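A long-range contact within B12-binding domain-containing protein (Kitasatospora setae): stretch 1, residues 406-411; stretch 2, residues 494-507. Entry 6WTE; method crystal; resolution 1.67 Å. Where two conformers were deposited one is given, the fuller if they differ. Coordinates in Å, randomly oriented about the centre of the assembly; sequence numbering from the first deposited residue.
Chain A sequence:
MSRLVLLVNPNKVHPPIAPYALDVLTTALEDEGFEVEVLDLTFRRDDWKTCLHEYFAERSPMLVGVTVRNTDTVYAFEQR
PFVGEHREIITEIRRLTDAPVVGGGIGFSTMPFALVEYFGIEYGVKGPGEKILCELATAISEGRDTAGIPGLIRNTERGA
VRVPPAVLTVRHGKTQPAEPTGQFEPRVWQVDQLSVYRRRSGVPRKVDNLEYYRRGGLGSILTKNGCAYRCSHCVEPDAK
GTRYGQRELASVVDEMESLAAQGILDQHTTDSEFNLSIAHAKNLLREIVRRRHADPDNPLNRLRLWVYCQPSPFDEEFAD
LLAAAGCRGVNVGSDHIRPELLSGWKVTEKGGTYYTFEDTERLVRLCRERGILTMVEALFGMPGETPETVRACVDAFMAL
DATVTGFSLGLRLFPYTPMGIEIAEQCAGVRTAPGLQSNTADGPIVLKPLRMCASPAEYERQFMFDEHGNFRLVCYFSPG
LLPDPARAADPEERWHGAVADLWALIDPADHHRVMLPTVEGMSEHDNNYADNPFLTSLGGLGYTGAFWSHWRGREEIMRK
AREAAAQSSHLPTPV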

# COMPACT_ATOMS: atom_id res chain seq x y z
N GLY A 406 -10.59 9.73 -10.37
CA GLY A 406 -11.00 9.07 -9.14
C GLY A 406 -11.06 10.06 -7.99
O GLY A 406 -10.15 10.88 -7.83
N PHE A 407 -12.13 9.98 -7.21
CA PHE A 407 -12.33 10.86 -6.06
C PHE A 407 -12.42 10.04 -4.79
O PHE A 407 -13.11 9.01 -4.74
CB PHE A 407 -13.60 11.69 -6.23
CG PHE A 407 -13.62 12.53 -7.47
CD1 PHE A 407 -12.98 13.76 -7.50
CD2 PHE A 407 -14.25 12.08 -8.62
CE1 PHE A 407 -12.99 14.54 -8.64
CE2 PHE A 407 -14.27 12.85 -9.76
CZ PHE A 407 -13.64 14.09 -9.77
N SER A 408 -11.72 10.49 -3.75
CA SER A 408 -11.76 9.88 -2.43
C SER A 408 -12.20 10.92 -1.41
O SER A 408 -12.07 12.13 -1.62
CB SER A 408 -10.39 9.32 -2.05
OG SER A 408 -9.98 8.30 -2.95
N LEU A 409 -12.73 10.44 -0.27
CA LEU A 409 -13.30 11.29 0.77
C LEU A 409 -12.82 10.85 2.14
O LEU A 409 -12.97 9.68 2.51
CB LEU A 409 -14.83 11.25 0.75
CG LEU A 409 -15.59 12.15 -0.22
CD1 LEU A 409 -17.06 11.76 -0.24
CD2 LEU A 409 -15.43 13.59 0.20
N GLY A 410 -12.30 11.80 2.92
CA GLY A 410 -11.90 11.51 4.28
C GLY A 410 -10.52 10.86 4.35
O GLY A 410 -9.98 10.36 3.36
N LEU A 411 -9.94 10.87 5.55
CA LEU A 411 -8.60 10.35 5.76
C LEU A 411 -8.57 9.46 6.99
O LEU A 411 -8.84 9.93 8.10
CB LEU A 411 -7.58 11.48 5.92
CG LEU A 411 -6.16 10.97 6.18
CD1 LEU A 411 -5.65 10.18 4.99
CD2 LEU A 411 -5.21 12.11 6.52
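Stretch 2, residues 494-507: RWHGAVADLWALID

Residues 494-503 of stretch 2 belong to an α-helix that begins earlier in the chain and packs over the extended strand 406-409. The two run nearly antiparallel, with an angle of 153° between their N-to-C directions and a closest approach of 9.9 Å between axes. The nearest CA atoms are those of Leu409 and Val499, 7.5 Å apart. No hydrogen bond links the stretches; the contact, which buries 334 Å² in all, is made mainly by apolar side chains, with some packing against backbone.

The alternation of the strand directs Phe407 and Leu409 toward the helix, while Ser408 between them points away. Leu409 (chi1 m, chi2 t) is the main bump, and the helix offers it a hollow one turn long. Leu409 CD1 reaches the backbone itself, lying 3.7 Å from Ala498 O and 3.8 Å from Val499 CA. Ala498 also points its CB toward the strand, 4.8 Å from Leu409 CD1; Val499 adds CG2 at 4.0 Å from Leu409 CD1, and Leu502, one turn on from Ala498, brings its CD2 to 3.7 Å from the same methyl.

Leu502 (chi1 t, chi2 p) is the answering bump from the helix. Leu502 CD2 also packs 3.9 Å from Phe407 CB, so that one methyl touches both inward-pointing strand residues. Beyond it, a type I turn from Trp503 to Ile506 brings Ile506 back toward the strand, and Ile506 CD1 approaches Phe407 CE2 at 4.0 Å, adding a second apolar contact at the outer end of the Phe407 ring.

At the other end, Trp495 leaves the helix sideways, but its indole reaches across to where the strand gives way to loop. There Gly410 CA meets the edge of the ring, 4.1 Å from Trp495 CH2. The fit depends on the absence of a side chain: a CB on Gly410 would fall 2.7 Å from Trp495 CH2, and the residue's positive phi also favours glycine.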

# COMPACT_ATOMS: atom_id res chain seq x y z
N ARG A 494 -23.82 10.38 8.50
CA ARG A 494 -23.07 11.56 8.06
C ARG A 494 -22.15 11.23 6.90
O ARG A 494 -22.02 12.01 5.95
CB ARG A 494 -22.28 12.15 9.22
CG ARG A 494 -23.12 12.72 10.35
CD ARG A 494 -22.29 13.67 11.20
NE ARG A 494 -22.92 13.96 12.48
CZ ARG A 494 -23.83 14.91 12.68
NH1 ARG A 494 -24.34 15.10 13.89
NH2 ARG A 494 -24.22 15.68 11.67
N TRP A 495 -21.48 10.07 6.96
CA TRP A 495 -20.64 9.66 5.84
C TRP A 495 -21.48 9.49 4.58
O TRP A 495 -21.07 9.89 3.49
CB TRP A 495 -19.90 8.36 6.15
CG TRP A 495 -18.69 8.50 7.02
CD1 TRP A 495 -18.50 7.95 8.26
CD2 TRP A 495 -17.48 9.21 6.71
NE1 TRP A 495 -17.26 8.28 8.74
CE2 TRP A 495 -16.61 9.05 7.81
CE3 TRP A 495 -17.06 9.97 5.61
CZ2 TRP A 495 -15.34 9.63 7.84
CZ3 TRP A 495 -15.79 10.54 5.65
CH2 TRP A 495 -14.95 10.36 6.75
N HIS A 496 -22.67 8.91 4.72
CA HIS A 496 -23.55 8.71 3.57
C HIS A 496 -23.91 10.05 2.93
O HIS A 496 -23.85 10.20 1.71
CB HIS A 496 -24.82 7.96 4.02
CG HIS A 496 -25.68 7.47 2.90
ND1 HIS A 496 -25.78 8.12 1.68
CD2 HIS A 496 -26.50 6.39 2.81
CE1 HIS A 496 -26.61 7.46 0.90
NE2 HIS A 496 -27.06 6.41 1.56
N GLY A 497 -24.26 11.04 3.75
CA GLY A 497 -24.59 12.35 3.21
C GLY A 497 -23.41 13.00 2.52
O GLY A 497 -23.57 13.65 1.48
N ALA A 498 -22.21 12.83 3.07
CA ALA A 498 -21.03 13.41 2.45
C ALA A 498 -20.74 12.76 1.10
O ALA A 498 -20.37 13.45 0.14
CB ALA A 498 -19.83 13.28 3.38
N VAL A 499 -20.89 11.44 1.02
CA VAL A 499 -20.68 10.75 -0.25
C VAL A 499 -21.74 11.18 -1.26
O VAL A 499 -21.44 11.40 -2.44
CB VAL A 499 -20.68 9.23 -0.04
CG1 VAL A 499 -20.63 8.52 -1.37
CG2 VAL A 499 -19.51 8.81 0.84
N ALA A 500 -22.99 11.32 -0.81
CA ALA A 500 -24.06 11.73 -1.72
C ALA A 500 -23.85 13.16 -2.22
O ALA A 500 -24.16 13.47 -3.37
CB ALA A 500 -25.42 11.60 -1.04
N ASP A 501 -23.32 14.04 -1.35
CA ASP A 501 -23.03 15.41 -1.77
C ASP A 501 -22.01 15.43 -2.90
O ASP A 501 -22.11 16.25 -3.82
CB ASP A 501 -22.49 16.22 -0.59
CG ASP A 501 -23.54 16.48 0.48
OD1 ASP A 501 -24.74 16.51 0.15
OD2 ASP A 501 -23.15 16.67 1.65
N LEU A 502 -21.00 14.56 -2.83
CA LEU A 502 -19.99 14.53 -3.88
C LEU A 502 -20.57 14.01 -5.19
O LEU A 502 -20.30 14.57 -6.26
CB LEU A 502 -18.80 13.68 -3.43
CG LEU A 502 -17.68 13.45 -4.44
CD1 LEU A 502 -17.06 14.77 -4.88
CD2 LEU A 502 -16.62 12.54 -3.86
N TRP A 503 -21.40 12.96 -5.13
CA TRP A 503 -22.03 12.43 -6.34
C TRP A 503 -22.84 13.50 -7.06
O TRP A 503 -22.90 13.51 -8.30
CB TRP A 503 -22.93 11.25 -6.01
CG TRP A 503 -22.25 9.94 -6.05
CD1 TRP A 503 -21.38 9.44 -5.13
CD2 TRP A 503 -22.37 8.96 -7.08
NE1 TRP A 503 -20.96 8.19 -5.52
CE2 TRP A 503 -21.55 7.87 -6.72
CE3 TRP A 503 -23.09 8.89 -8.28
CZ2 TRP A 503 -21.43 6.73 -7.51
CZ3 TRP A 503 -22.98 7.75 -9.06
CH2 TRP A 503 -22.15 6.69 -8.67
N ALA A 504 -23.49 14.38 -6.31
CA ALA A 504 -24.33 15.41 -6.93
C ALA A 504 -23.53 16.41 -7.75
O ALA A 504 -24.13 17.16 -8.52
CB ALA A 504 -25.12 16.15 -5.85
N LEU A 505 -22.21 16.44 -7.60
CA LEU A 505 -21.38 17.37 -8.37
C LEU A 505 -21.01 16.85 -9.75
O LEU A 505 -20.54 17.63 -10.58
CB LEU A 505 -20.11 17.70 -7.60
CG LEU A 505 -20.33 18.41 -6.26
CD1 LEU A 505 -19.01 18.64 -5.57
CD2 LEU A 505 -21.08 19.72 -6.47
N ILE A 506 -21.21 15.56 -10.03
CA ILE A 506 -20.78 14.97 -11.29
C ILE A 506 -21.93 14.98 -12.27
O ILE A 506 -23.03 14.51 -11.96
CB ILE A 506 -20.25 13.54 -11.07
CG1 ILE A 506 -19.12 13.55 -10.04
CG2 ILE A 506 -19.78 12.94 -12.39
CD1 ILE A 506 -17.94 14.41 -10.43
N ASP A 507 -21.69 15.53 -13.46
CA ASP A 507 -22.67 15.45 -14.52
C ASP A 507 -22.91 13.98 -14.85
O ASP A 507 -21.95 13.21 -14.98
CB ASP A 507 -22.18 16.21 -15.75
CG ASP A 507 -23.27 16.43 -16.79
OD1 ASP A 507 -23.92 15.45 -17.21
OD2 ASP A 507 -23.47 17.60 -17.17